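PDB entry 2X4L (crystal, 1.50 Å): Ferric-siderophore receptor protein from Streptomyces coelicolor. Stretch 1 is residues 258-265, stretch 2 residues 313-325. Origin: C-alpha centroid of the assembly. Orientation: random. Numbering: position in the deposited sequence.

Stretch 1, residues 258-265: YPADVIIM
Stretch 2 (313-325) NLAEAIENAKKVG

How do the backbones run? Residues 258-260 are extended, and Asp261 (phi/psi -99/-37) breaks the run before strand 262-265. Residues 313-320 are helical; Ala321 (-72/146) leaves helical geometry, residues 321-323 are extended, Val324 turns (-132/-20), and the chain ends at Gly325. The two run in opposite senses: CA of Ile264 lies 8.1 Å from CA of Leu314, CA of Val262 7.0 Å from CA of Ala321, and CA of Pro259 4.4 Å from CA of Gly325.

Which apolar side chains meet? Val262 and Ile264 alternate with Ile263 along the strand, so both point toward stretch 2 while Ile263 stays out of reach. Val262 (t) sets CG1 4.0 Å from Ala317 CB and CG2 3.7 Å from Ala321 CB, both van der Waals contacts between apolar groups. Ile264 (p, t) places CG2 4.0 Å from CD1 of Leu314 (t, p).

What bonds the tail? Asp261, chi1 m and chi2 -52°, accepts two backbone hydrogen bonds at OD1: from Val324 N at 2.8 Å (N-H...acceptor angle 152°) and Gly325 N at 3.0 Å (174°). A carboxylate oxygen is a strong acceptor with more than one lone pair, so it can gather consecutive amides.

Why does glycine fit at the end? Gly325 CA sits 3.4 Å from Ala260 O, and an ideal CB would come 2.6 Å from Ala260 N, a clash. Its terminal OXT lies 3.5 Å from Pro259 CB.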

# COMPACT_ATOMS: atom_id res chain seq x y z
N TYR A 258 3.26 -19.30 -14.93
CA TYR A 258 4.05 -18.29 -15.61
C TYR A 258 5.52 -18.40 -15.19
O TYR A 258 5.86 -18.34 -14.01
CB TYR A 258 3.59 -16.85 -15.23
CG TYR A 258 2.14 -16.65 -15.51
CD1 TYR A 258 1.70 -16.50 -16.80
CD2 TYR A 258 1.24 -16.59 -14.49
CE1 TYR A 258 0.35 -16.31 -17.08
CE2 TYR A 258 -0.08 -16.41 -14.73
CZ TYR A 258 -0.53 -16.29 -16.07
OH TYR A 258 -1.87 -16.08 -16.37
N PRO A 259 6.41 -18.43 -16.16
CA PRO A 259 7.84 -18.44 -15.78
C PRO A 259 8.18 -17.02 -15.21
O PRO A 259 7.80 -16.00 -15.80
CB PRO A 259 8.51 -18.68 -17.11
CG PRO A 259 7.45 -19.54 -17.85
CD PRO A 259 6.21 -18.83 -17.57
N ALA A 260 8.86 -17.01 -14.06
CA ALA A 260 9.22 -15.76 -13.43
C ALA A 260 10.64 -15.87 -12.90
O ALA A 260 11.10 -16.96 -12.50
CB ALA A 260 8.25 -15.46 -12.31
N ASP A 261 11.38 -14.76 -12.93
CA ASP A 261 12.71 -14.69 -12.43
C ASP A 261 12.77 -14.07 -11.02
O ASP A 261 13.57 -14.47 -10.16
CB ASP A 261 13.60 -13.90 -13.38
CG ASP A 261 13.53 -14.46 -14.75
OD1 ASP A 261 13.74 -15.69 -14.91
OD2 ASP A 261 13.06 -13.83 -15.72
N VAL A 262 11.91 -13.07 -10.77
CA VAL A 262 11.82 -12.42 -9.45
C VAL A 262 10.34 -12.47 -9.09
O VAL A 262 9.47 -12.14 -9.95
CB VAL A 262 12.26 -10.94 -9.51
CG1 VAL A 262 11.96 -10.26 -8.20
CG2 VAL A 262 13.74 -10.89 -9.84
N ILE A 263 10.04 -12.91 -7.88
CA ILE A 263 8.62 -12.85 -7.38
C ILE A 263 8.55 -11.85 -6.24
O ILE A 263 9.40 -11.89 -5.32
CB ILE A 263 8.19 -14.23 -6.93
CG1 ILE A 263 8.34 -15.20 -8.07
CG2 ILE A 263 6.72 -14.15 -6.40
CD1 ILE A 263 7.98 -16.73 -7.64
N ILE A 264 7.55 -10.93 -6.31
CA ILE A 264 7.32 -9.96 -5.27
C ILE A 264 6.01 -10.34 -4.58
O ILE A 264 4.95 -10.44 -5.28
CB ILE A 264 7.39 -8.54 -5.78
CG1 ILE A 264 6.29 -8.13 -6.80
CG2 ILE A 264 8.83 -8.39 -6.53
CD1 ILE A 264 6.28 -6.63 -7.24
N MET A 265 6.08 -10.68 -3.29
CA MET A 265 4.93 -11.25 -2.58
C MET A 265 4.34 -10.24 -1.59
O MET A 265 5.02 -9.67 -0.76
CB MET A 265 5.37 -12.48 -1.79
CG MET A 265 5.69 -13.70 -2.74
SD MET A 265 4.36 -14.24 -3.70
CE MET A 265 3.26 -14.89 -2.44
N ASN A 313 14.13 -1.88 -3.23
CA ASN A 313 14.16 -3.35 -3.06
C ASN A 313 13.98 -4.04 -4.41
O ASN A 313 14.62 -5.07 -4.71
CB ASN A 313 13.03 -3.83 -2.14
CG ASN A 313 13.27 -3.47 -0.72
OD1 ASN A 313 14.39 -3.08 -0.31
ND2 ASN A 313 12.16 -3.55 0.03
N LEU A 314 13.08 -3.52 -5.22
CA LEU A 314 12.83 -4.11 -6.54
C LEU A 314 14.02 -3.88 -7.49
O LEU A 314 14.42 -4.80 -8.21
CB LEU A 314 11.49 -3.55 -7.13
CG LEU A 314 11.18 -4.13 -8.52
CD1 LEU A 314 11.06 -5.68 -8.52
CD2 LEU A 314 9.83 -3.61 -8.92
N ALA A 315 14.58 -2.64 -7.46
CA ALA A 315 15.82 -2.47 -8.20
C ALA A 315 16.94 -3.46 -7.82
O ALA A 315 17.57 -4.05 -8.70
CB ALA A 315 16.35 -1.03 -8.06
N GLU A 316 17.16 -3.63 -6.52
CA GLU A 316 18.18 -4.55 -6.04
C GLU A 316 17.92 -5.97 -6.56
O GLU A 316 18.85 -6.67 -6.98
CB GLU A 316 18.21 -4.51 -4.51
CG GLU A 316 19.24 -5.48 -3.92
CD GLU A 316 19.21 -5.44 -2.42
OE1 GLU A 316 18.16 -5.55 -1.76
OE2 GLU A 316 20.28 -5.23 -1.87
N ALA A 317 16.67 -6.43 -6.50
CA ALA A 317 16.36 -7.75 -6.89
C ALA A 317 16.65 -7.92 -8.40
O ALA A 317 17.28 -8.88 -8.82
CB ALA A 317 14.86 -8.07 -6.58
N ILE A 318 16.26 -6.90 -9.18
CA ILE A 318 16.49 -7.00 -10.64
C ILE A 318 17.96 -6.93 -10.98
O ILE A 318 18.45 -7.68 -11.83
CB ILE A 318 15.67 -5.88 -11.36
CG1 ILE A 318 14.15 -6.24 -11.25
CG2 ILE A 318 16.04 -5.80 -12.90
CD1 ILE A 318 13.28 -5.06 -11.77
N GLU A 319 18.68 -6.04 -10.31
CA GLU A 319 20.14 -5.90 -10.54
C GLU A 319 20.88 -7.21 -10.35
O GLU A 319 21.79 -7.51 -11.12
CB GLU A 319 20.73 -4.82 -9.55
CG GLU A 319 20.29 -3.41 -9.88
CD GLU A 319 20.35 -2.46 -8.72
OE1 GLU A 319 20.79 -2.90 -7.58
OE2 GLU A 319 19.93 -1.28 -8.88
N ASN A 320 20.44 -7.97 -9.36
CA ASN A 320 21.18 -9.19 -8.98
C ASN A 320 20.55 -10.47 -9.49
O ASN A 320 21.21 -11.52 -9.39
CB ASN A 320 21.32 -9.15 -7.51
CG ASN A 320 22.18 -7.95 -7.11
OD1 ASN A 320 21.70 -6.88 -6.63
ND2 ASN A 320 23.50 -8.07 -7.38
N ALA A 321 19.38 -10.38 -10.13
CA ALA A 321 18.67 -11.60 -10.50
C ALA A 321 19.36 -12.34 -11.66
O ALA A 321 19.87 -11.74 -12.61
CB ALA A 321 17.27 -11.20 -10.95
N LYS A 322 19.28 -13.67 -11.61
CA LYS A 322 19.58 -14.53 -12.72
C LYS A 322 18.30 -14.89 -13.43
O LYS A 322 17.28 -15.01 -12.77
CB LYS A 322 20.22 -15.82 -12.16
CG LYS A 322 21.62 -15.61 -11.61
CD LYS A 322 22.02 -16.83 -10.72
CE LYS A 322 22.96 -16.41 -9.58
NZ LYS A 322 24.18 -15.72 -10.11
N LYS A 323 18.32 -15.05 -14.77
CA LYS A 323 17.14 -15.48 -15.46
C LYS A 323 17.04 -16.98 -15.17
O LYS A 323 17.95 -17.78 -15.51
CB LYS A 323 17.17 -15.14 -16.98
CG LYS A 323 15.93 -15.60 -17.73
CD LYS A 323 16.01 -15.21 -19.21
CE LYS A 323 14.68 -15.46 -19.89
NZ LYS A 323 14.80 -15.57 -21.38
N VAL A 324 15.95 -17.39 -14.54
CA VAL A 324 15.80 -18.80 -14.10
C VAL A 324 14.47 -19.47 -14.45
O VAL A 324 14.36 -20.70 -14.40
CB VAL A 324 16.04 -18.96 -12.57
CG1 VAL A 324 17.51 -18.60 -12.25
CG2 VAL A 324 15.05 -18.08 -11.74
N GLY A 325 13.43 -18.67 -14.73
CA GLY A 325 12.07 -19.17 -14.88
C GLY A 325 11.87 -20.02 -16.11
O GLY A 325 12.52 -19.83 -17.13
OXT GLY A 325 11.00 -20.89 -16.02